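Local coordinates for protein halogenase PltM (Pseudomonas fluorescens, PDB 6BZN) that halogenates phenolic compounds as a flavin-dependent enzyme that binds FAD and accepts several halides, at residues L223-Y228 with K310-A315; I276-N281 with I293-L298; S424-A429 with E505-G510. One frame throughout, in Å; residues are numbered along the deposited sequence.

Interaction 1. Residues L223-Y228 with K310-A315; sequences LNVKSY and KDAVNA
The antiparallel pairing of strands 215-223 and 313-321, at one margin of the mixed sheet, begins where Leu223 meets Val313 as a hydrogen-bonded pair. Strand 313-321 is the outermost strand here, and this pair sits where it enters the sheet and its neighbour leaves it. Two backbone bonds close the ring: Leu223 N gives its hydrogen to Val313 O at 2.8 Å, while Val313 N reaches Leu223 O at 3.0 Å. Both side chains leave on the same face of the sheet and pass each other at a slant, Leu223 CB lying 3.9 Å from Val313 CG2. That methyl stands between the backbone N and the carbonyl carbon of its own residue, with CG1 beside the N (chi1 -71°), and Leu223 CD1 also comes near it. Ala315 extends the apolar patch, its CB lying near Leu223 CG, and Leu273 of strand 273-281 touches both residues. Past the pair the two segments exchange no further direct backbone bond, although Lys226 pairs through its backbone with His308. Asn224 turns with positive phi and psi, a left-handed helical conformation, and its CB rests 3.4 Å from Asp311 O. Ala312 lies against the backbone of Leu223 and Asn224: its CA makes a CA-H...O contact with Leu223 O at 3.2 Å and a longer one with Asn224 O, while its CB faces Val225 CG2. Farther along, Ser227 OG caps the following helix through the N of Asp230. Beyond Ala312 one water links the segments, donating to Asn224 O at 2.8 Å and accepting from Asp311 N at 2.8 Å.

Interaction 2. Residues I276-N281 with I293-L298; sequences IGFQFN and IEFRKL
Phe278 reaches from its strand to the helix, its ring carried there by CG standing between the backbone N and the carbonyl carbon (chi1 63°). Its far end lies against the helix backbone, CZ being 3.7 Å from Phe295 N, and CE1 is 3.6 Å from Phe295 CD1. The two rings meet obliquely, planes at 33° and centroids 5.8 Å apart. Leu298, with CG anti to its N (chi1 -173°), divides its methyls: CD2 packs 3.8 Å from Phe278 CB, and CD1 comes to the edge of the Phe280 ring, 4.1 Å from CE1. Helix 291-301 thus lies across strand 273-281 of the mixed sheet, the local axes 10.7 Å apart and nearly perpendicular, with an aromatic and aliphatic layer between them that Phe218, stacked on Phe278, continues. Cutting Phe278 back to an alanine would probably leave Leu298 CD2 and the Phe295 ring without their shared neighbour and open a gap between sheet and helix. The buried Glu294 bends at chi2; OE1 bonds Tyr285 OH, and OE2 takes the backbone N of Thr288 and Glu289 as well as Lys297 NZ at 3.0 Å, which comes from above the carboxylate plane and forms a salt bridge.

Interaction 3. Residues S424-A429 with E505-G510; sequences SNLGSA and ELLPLG
The loop after helix 488-502 lays three leucines, Leu506, Leu507 and Leu509, against the long helix 410-441, where Asn425 and Leu426 receive them. Leu426 takes two of them with separate methyls. Its CD1 lies 3.9 Å from Leu506 CD2, the two side chains crossing at about a right angle; its CD2 lies 4.0 Å from Leu507 CD2 and 4.1 Å from Leu507 CG, these two side chains running past each other in opposite directions. With CG beside the backbone N (chi1 -79°), Leu426 carries its end towards the loop, although its CB does not point at it. Leu507 also uses its other methyl, CD1 resting 3.8 Å from Asn425 CB and close to Asn425 O, the carbonyl oxygen that Ala429 N takes at 3.0 Å one helical turn on. This is a helix-to-loop contact within the helical C-terminal part of the chain, and Tyr467 of helix 465-483 touches both Leu426 and Leu506. The loop makes an inverse gamma turn centred on Pro508, in which Leu509 N bonds Leu507 O at 2.8 Å. That turn brings Leu509 back to the helix, its CD2 3.4 Å from Asn425 ND2, an apolar approach to an amide nitrogen whose hydrogen-bond partner is Tyr511 OH.

From the N terminus, the chain lays down four strands of the parallel sheet, next to which FAD-binding residues lie, and the first strands of the mixed sheet before strand 215-223 leads into interaction 1. Strand 273-281 and helix 291-301 then form interaction 2, a short loop closed 12 residues on, before the chain returns at 310-315 to complete interaction 1. Interaction 2 is therefore nested inside the loop of interaction 1; both belong to the mixed sheet, their centres about 15 Å apart, one joining strands at its margin and the other setting a helix on it. Interaction 3 follows in series, about 34 to 36 Å from the others, centre to centre, and ties helix 410-441 to loop 505-510.

Interaction 1. Residues L223-Y228 with K310-A315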
loop_
_atom_site.group_PDB
_atom_site.type_symbol
_atom_site.label_atom_id
_atom_site.label_comp_id
_atom_site.label_asym_id
_atom_site.label_seq_id
_atom_site.Cartn_x
_atom_site.Cartn_y
_atom_site.Cartn_z
ATOM N N LEU A 223 -19.884 3.573 11.453
ATOM C CA LEU A 223 -20.976 4.393 10.941
ATOM C C LEU A 223 -20.998 5.743 11.618
ATOM O O LEU A 223 -20.547 5.888 12.754
ATOM C CB LEU A 223 -22.324 3.750 11.258
ATOM C CG LEU A 223 -22.617 2.446 10.550
ATOM C CD1 LEU A 223 -23.649 1.635 11.328
ATOM C CD2 LEU A 223 -23.096 2.779 9.146
ATOM N N ASN A 224 -21.591 6.709 10.923
ATOM C CA ASN A 224 -21.811 8.059 11.445
ATOM C C ASN A 224 -20.540 8.771 11.911
ATOM O O ASN A 224 -20.563 9.498 12.911
ATOM C CB ASN A 224 -22.878 8.033 12.566
ATOM C CG ASN A 224 -24.275 7.792 12.028
ATOM O OD1 ASN A 224 -24.550 8.064 10.863
ATOM N ND2 ASN A 224 -25.165 7.279 12.867
ATOM N N VAL A 225 -19.445 8.567 11.181
ATOM C CA VAL A 225 -18.240 9.324 11.420
ATOM C C VAL A 225 -18.390 10.682 10.738
ATOM O O VAL A 225 -18.563 10.751 9.515
ATOM C CB VAL A 225 -16.982 8.613 10.898
ATOM C CG1 VAL A 225 -15.749 9.453 11.185
ATOM C CG2 VAL A 225 -16.840 7.241 11.550
ATOM N N LYS A 226 -18.279 11.752 11.512
ATOM C CA LYS A 226 -18.365 13.107 10.958
ATOM C C LYS A 226 -17.216 13.466 10.035
ATOM O O LYS A 226 -16.083 13.084 10.279
ATOM C CB LYS A 226 -18.355 14.150 12.066
ATOM C CG LYS A 226 -19.695 14.437 12.668
ATOM C CD LYS A 226 -19.683 15.815 13.322
ATOM C CE LYS A 226 -21.079 16.166 13.785
ATOM N NZ LYS A 226 -21.027 17.339 14.683
ATOM N N SER A 227 -17.519 14.261 9.013
ATOM C CA SER A 227 -16.516 14.767 8.098
ATOM C C SER A 227 -15.589 15.755 8.816
ATOM O O SER A 227 -15.999 16.423 9.768
ATOM C CB SER A 227 -17.187 15.469 6.914
ATOM O OG SER A 227 -17.711 16.737 7.292
ATOM N N TYR A 228 -14.354 15.862 8.340
ATOM C CA TYR A 228 -13.422 16.849 8.887
ATOM C C TYR A 228 -14.044 18.263 8.862
ATOM O O TYR A 228 -13.930 19.014 9.829
ATOM C CB TYR A 228 -12.109 16.872 8.118
ATOM C CG TYR A 228 -11.140 17.853 8.730
ATOM C CD1 TYR A 228 -11.157 19.206 8.359
ATOM C CD2 TYR A 228 -10.255 17.455 9.719
ATOM C CE1 TYR A 228 -10.294 20.116 8.943
ATOM C CE2 TYR A 228 -9.384 18.349 10.311
ATOM C CZ TYR A 228 -9.418 19.685 9.930
ATOM O OH TYR A 228 -8.572 20.577 10.511
ATOM N N LYS A 310 -18.378 11.726 17.875
ATOM C CA LYS A 310 -19.377 12.000 18.917
ATOM C C LYS A 310 -20.636 11.159 18.753
ATOM O O LYS A 310 -21.178 10.676 19.743
ATOM C CB LYS A 310 -19.768 13.485 18.954
ATOM C CG LYS A 310 -18.651 14.419 19.367
ATOM C CD LYS A 310 -18.332 14.270 20.841
ATOM C CE LYS A 310 -17.145 15.118 21.235
ATOM N NZ LYS A 310 -17.087 15.211 22.718
ATOM N N ASP A 311 -21.067 10.976 17.507
ATOM C CA ASP A 311 -22.228 10.155 17.182
ATOM C C ASP A 311 -21.882 8.854 16.464
ATOM O O ASP A 311 -22.785 8.164 15.999
ATOM C CB ASP A 311 -23.191 10.986 16.326
ATOM C CG ASP A 311 -23.634 12.259 17.023
ATOM O OD1 ASP A 311 -24.001 12.172 18.210
ATOM O OD2 ASP A 311 -23.607 13.344 16.394
ATOM N N ALA A 312 -20.598 8.491 16.413
ATOM C CA ALA A 312 -20.149 7.321 15.643
ATOM C C ALA A 312 -20.466 6.020 16.376
ATOM O O ALA A 312 -20.480 5.983 17.601
ATOM C CB ALA A 312 -18.655 7.397 15.359
ATOM N N VAL A 313 -20.719 4.957 15.626
ATOM C CA VAL A 313 -20.793 3.609 16.207
ATOM C C VAL A 313 -19.965 2.645 15.394
ATOM O O VAL A 313 -19.920 2.705 14.156
ATOM C CB VAL A 313 -22.238 3.053 16.324
ATOM C CG1 VAL A 313 -23.000 3.789 17.417
ATOM C CG2 VAL A 313 -22.983 3.154 15.016
ATOM N N ASN A 314 -19.345 1.726 16.110
ATOM C CA ASN A 314 -18.514 0.711 15.510
ATOM C C ASN A 314 -19.400 -0.293 14.795
ATOM O O ASN A 314 -20.409 -0.698 15.348
ATOM C CB ASN A 314 -17.691 0.030 16.603
ATOM C CG ASN A 314 -16.401 -0.521 16.095
ATOM O OD1 ASN A 314 -16.171 -0.565 14.885
ATOM N ND2 ASN A 314 -15.555 -0.976 17.001
ATOM N N ALA A 315 -19.054 -0.641 13.555
ATOM C CA ALA A 315 -19.828 -1.593 12.742
ATOM C C ALA A 315 -19.202 -2.972 12.652
ATOM O O ALA A 315 -19.752 -3.847 11.989
ATOM C CB ALA A 315 -20.019 -1.042 11.339
HETATM O O HOH W 1 -19.915 11.312 14.950
#

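Interaction 2. Residues I276-N281 with I293-L298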
loop_
_atom_site.group_PDB
_atom_site.type_symbol
_atom_site.label_atom_id
_atom_site.label_comp_id
_atom_site.label_asym_id
_atom_site.label_seq_id
_atom_site.Cartn_x
_atom_site.Cartn_y
_atom_site.Cartn_z
ATOM N N ILE A 276 -11.435 3.288 9.964
ATOM C CA ILE A 276 -10.700 3.958 11.026
ATOM C C ILE A 276 -9.595 3.011 11.495
ATOM O O ILE A 276 -9.865 1.852 11.832
ATOM C CB ILE A 276 -11.614 4.307 12.234
ATOM C CG1 ILE A 276 -12.813 5.181 11.807
ATOM C CG2 ILE A 276 -10.807 4.972 13.344
ATOM C CD1 ILE A 276 -12.501 6.565 11.253
ATOM N N GLY A 277 -8.355 3.495 11.511
ATOM C CA GLY A 277 -7.230 2.718 12.029
ATOM C C GLY A 277 -6.320 3.617 12.813
ATOM O O GLY A 277 -6.040 4.725 12.366
ATOM N N PHE A 278 -5.879 3.192 13.988
ATOM C CA PHE A 278 -4.864 3.966 14.717
ATOM C C PHE A 278 -3.655 3.119 15.049
ATOM O O PHE A 278 -3.778 1.923 15.374
ATOM C CB PHE A 278 -5.421 4.743 15.930
ATOM C CG PHE A 278 -6.010 3.906 17.028
ATOM C CD1 PHE A 278 -7.329 3.446 16.951
ATOM C CD2 PHE A 278 -5.292 3.665 18.187
ATOM C CE1 PHE A 278 -7.883 2.705 17.984
ATOM C CE2 PHE A 278 -5.848 2.928 19.227
ATOM C CZ PHE A 278 -7.145 2.455 19.128
ATOM N N GLN A 279 -2.485 3.745 14.893
ATOM C CA GLN A 279 -1.204 3.069 14.956
ATOM C C GLN A 279 -0.326 3.747 15.968
ATOM O O GLN A 279 -0.307 4.981 16.030
ATOM C CB GLN A 279 -0.471 3.141 13.608
ATOM C CG GLN A 279 -1.054 2.287 12.484
ATOM C CD GLN A 279 -2.489 2.624 12.120
ATOM O OE1 GLN A 279 -3.381 1.787 12.230
ATOM N NE2 GLN A 279 -2.722 3.863 11.687
ATOM N N PHE A 280 0.414 2.956 16.742
ATOM C CA PHE A 280 1.427 3.492 17.651
ATOM C C PHE A 280 2.832 3.017 17.295
ATOM O O PHE A 280 3.047 1.868 16.954
ATOM C CB PHE A 280 1.126 3.105 19.106
ATOM C CG PHE A 280 -0.150 3.682 19.631
ATOM C CD1 PHE A 280 -0.286 5.065 19.782
ATOM C CD2 PHE A 280 -1.204 2.860 20.000
ATOM C CE1 PHE A 280 -1.466 5.613 20.278
ATOM C CE2 PHE A 280 -2.378 3.394 20.494
ATOM C CZ PHE A 280 -2.515 4.775 20.627
ATOM N N ASN A 281 3.776 3.943 17.400
ATOM C CA ASN A 281 5.182 3.644 17.482
ATOM C C ASN A 281 5.430 2.977 18.838
ATOM O O ASN A 281 5.368 3.632 19.880
ATOM C CB ASN A 281 5.979 4.945 17.358
ATOM C CG ASN A 281 7.470 4.731 17.421
ATOM O OD1 ASN A 281 7.942 3.635 17.691
ATOM N ND2 ASN A 281 8.225 5.786 17.155
ATOM N N ILE A 293 -11.057 0.671 24.734
ATOM C CA ILE A 293 -10.497 1.497 25.819
ATOM C C ILE A 293 -9.311 2.326 25.294
ATOM O O ILE A 293 -9.205 3.518 25.578
ATOM C CB ILE A 293 -10.105 0.644 27.059
ATOM C CG1 ILE A 293 -11.364 0.026 27.694
ATOM C CG2 ILE A 293 -9.354 1.489 28.092
ATOM C CD1 ILE A 293 -11.081 -1.205 28.538
ATOM N N GLU A 294 -8.442 1.704 24.508
ATOM C CA GLU A 294 -7.331 2.430 23.884
ATOM C C GLU A 294 -7.849 3.540 22.956
ATOM O O GLU A 294 -7.298 4.644 22.938
ATOM C CB GLU A 294 -6.399 1.478 23.134
ATOM C CG GLU A 294 -5.599 0.533 24.026
ATOM C CD GLU A 294 -4.542 1.237 24.885
ATOM O OE1 GLU A 294 -4.007 2.296 24.481
ATOM O OE2 GLU A 294 -4.230 0.709 25.974
ATOM N N PHE A 295 -8.927 3.264 22.224
ATOM C CA PHE A 295 -9.537 4.261 21.351
ATOM C C PHE A 295 -10.013 5.471 22.167
ATOM O O PHE A 295 -9.661 6.610 21.855
ATOM C CB PHE A 295 -10.693 3.646 20.540
ATOM C CG PHE A 295 -11.304 4.587 19.534
ATOM C CD1 PHE A 295 -10.529 5.146 18.520
ATOM C CD2 PHE A 295 -12.670 4.892 19.576
ATOM C CE1 PHE A 295 -11.085 6.018 17.593
ATOM C CE2 PHE A 295 -13.236 5.753 18.645
ATOM C CZ PHE A 295 -12.442 6.318 17.649
ATOM N N ARG A 296 -10.746 5.213 23.245
ATOM C CA ARG A 296 -11.232 6.288 24.108
ATOM C C ARG A 296 -10.088 7.081 24.754
ATOM O O ARG A 296 -10.187 8.310 24.848
ATOM C CB ARG A 296 -12.191 5.768 25.186
ATOM C CG ARG A 296 -13.479 5.153 24.651
ATOM C CD ARG A 296 -14.386 6.135 23.907
ATOM N NE ARG A 296 -15.107 5.484 22.806
ATOM C CZ ARG A 296 -15.906 6.095 21.924
ATOM N NH1 ARG A 296 -16.138 7.407 21.990
ATOM N NH2 ARG A 296 -16.485 5.375 20.957
ATOM N N LYS A 297 -9.025 6.402 25.191
ATOM C CA LYS A 297 -7.838 7.100 25.716
ATOM C C LYS A 297 -7.217 8.031 24.674
ATOM O O LYS A 297 -6.834 9.162 24.992
ATOM C CB LYS A 297 -6.788 6.121 26.255
ATOM C CG LYS A 297 -7.199 5.449 27.569
ATOM C CD LYS A 297 -6.058 4.699 28.256
ATOM C CE LYS A 297 -5.545 3.534 27.434
ATOM N NZ LYS A 297 -4.518 2.729 28.157
ATOM N N LEU A 298 -7.125 7.555 23.432
ATOM C CA LEU A 298 -6.608 8.369 22.336
ATOM C C LEU A 298 -7.447 9.635 22.147
ATOM O O LEU A 298 -6.895 10.736 22.019
ATOM C CB LEU A 298 -6.581 7.566 21.032
ATOM C CG LEU A 298 -5.897 8.239 19.844
ATOM C CD1 LEU A 298 -4.419 8.409 20.129
ATOM C CD2 LEU A 298 -6.113 7.429 18.574
#

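Interaction 3. Residues S424-A429 with E505-G510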
loop_
_atom_site.group_PDB
_atom_site.type_symbol
_atom_site.label_atom_id
_atom_site.label_comp_id
_atom_site.label_asym_id
_atom_site.label_seq_id
_atom_site.Cartn_x
_atom_site.Cartn_y
_atom_site.Cartn_z
ATOM N N SER A 424 7.306 10.408 -4.693
ATOM C CA SER A 424 6.087 9.814 -5.219
ATOM C C SER A 424 5.685 10.428 -6.565
ATOM O O SER A 424 5.287 9.717 -7.486
ATOM C CB SER A 424 4.946 9.959 -4.214
ATOM O OG SER A 424 3.743 9.468 -4.776
ATOM N N ASN A 425 5.763 11.754 -6.667
ATOM C CA ASN A 425 5.434 12.443 -7.923
ATOM C C ASN A 425 6.330 11.983 -9.079
ATOM O O ASN A 425 5.833 11.780 -10.183
ATOM C CB ASN A 425 5.555 13.968 -7.779
ATOM C CG ASN A 425 4.521 14.577 -6.839
ATOM O OD1 ASN A 425 3.489 13.970 -6.492
ATOM N ND2 ASN A 425 4.772 15.802 -6.448
ATOM N N LEU A 426 7.631 11.802 -8.818
ATOM C CA LEU A 426 8.569 11.292 -9.829
ATOM C C LEU A 426 8.245 9.844 -10.238
ATOM O O LEU A 426 8.201 9.540 -11.421
ATOM C CB LEU A 426 10.027 11.426 -9.376
ATOM C CG LEU A 426 10.637 12.838 -9.516
ATOM C CD1 LEU A 426 11.928 12.956 -8.740
ATOM C CD2 LEU A 426 10.893 13.214 -10.968
ATOM N N GLY A 427 7.963 8.980 -9.269
ATOM C CA GLY A 427 7.622 7.583 -9.567
ATOM C C GLY A 427 6.336 7.454 -10.362
ATOM O O GLY A 427 6.261 6.684 -11.327
ATOM N N SER A 428 5.332 8.219 -9.960
ATOM C CA SER A 428 4.061 8.263 -10.676
ATOM C C SER A 428 4.242 8.714 -12.125
ATOM O O SER A 428 3.708 8.104 -13.039
ATOM C CB SER A 428 3.080 9.173 -9.953
ATOM O OG SER A 428 2.889 8.696 -8.627
ATOM N N ALA A 429 5.010 9.785 -12.324
ATOM C CA ALA A 429 5.301 10.263 -13.675
ATOM C C ALA A 429 6.020 9.194 -14.494
ATOM O O ALA A 429 5.699 9.014 -15.676
ATOM C CB ALA A 429 6.116 11.554 -13.637
ATOM N N GLU A 505 16.282 19.261 -10.035
ATOM C CA GLU A 505 16.172 17.952 -10.677
ATOM C C GLU A 505 14.874 17.203 -10.325
ATOM O O GLU A 505 14.745 16.023 -10.655
ATOM C CB GLU A 505 17.415 17.124 -10.332
ATOM C CG GLU A 505 18.723 17.829 -10.711
ATOM C CD GLU A 505 19.957 17.259 -10.027
ATOM O OE1 GLU A 505 20.688 16.489 -10.684
ATOM O OE2 GLU A 505 20.208 17.577 -8.839
ATOM N N LEU A 506 13.925 17.884 -9.673
ATOM C CA LEU A 506 12.614 17.331 -9.338
ATOM C C LEU A 506 11.573 17.945 -10.269
ATOM O O LEU A 506 11.889 18.829 -11.079
ATOM C CB LEU A 506 12.249 17.649 -7.875
ATOM C CG LEU A 506 13.261 17.318 -6.765
ATOM C CD1 LEU A 506 12.769 17.807 -5.409
ATOM C CD2 LEU A 506 13.596 15.840 -6.715
ATOM N N LEU A 507 10.320 17.521 -10.134
ATOM C CA LEU A 507 9.237 18.187 -10.839
ATOM C C LEU A 507 9.127 19.641 -10.327
ATOM O O LEU A 507 9.365 19.915 -9.146
ATOM C CB LEU A 507 7.901 17.447 -10.678
ATOM C CG LEU A 507 7.827 15.992 -11.171
ATOM C CD1 LEU A 507 6.376 15.526 -11.101
ATOM C CD2 LEU A 507 8.378 15.825 -12.576
ATOM N N PRO A 508 8.771 20.577 -11.210
ATOM C CA PRO A 508 8.798 22.008 -10.856
ATOM C C PRO A 508 7.578 22.480 -10.035
ATOM O O PRO A 508 6.885 23.423 -10.433
ATOM C CB PRO A 508 8.857 22.678 -12.235
ATOM C CG PRO A 508 8.042 21.776 -13.097
ATOM C CD PRO A 508 8.321 20.373 -12.601
ATOM N N LEU A 509 7.341 21.855 -8.880
ATOM C CA LEU A 509 6.147 22.115 -8.057
ATOM C C LEU A 509 6.387 23.101 -6.918
ATOM O O LEU A 509 5.443 23.487 -6.244
ATOM C CB LEU A 509 5.560 20.809 -7.502
ATOM C CG LEU A 509 4.556 20.103 -8.424
ATOM C CD1 LEU A 509 5.114 19.814 -9.794
ATOM C CD2 LEU A 509 4.015 18.828 -7.796
ATOM N N GLY A 510 7.628 23.523 -6.698
ATOM C CA GLY A 510 7.892 24.473 -5.618
ATOM C C GLY A 510 7.885 23.809 -4.250
ATOM O O GLY A 510 7.323 24.334 -3.291
#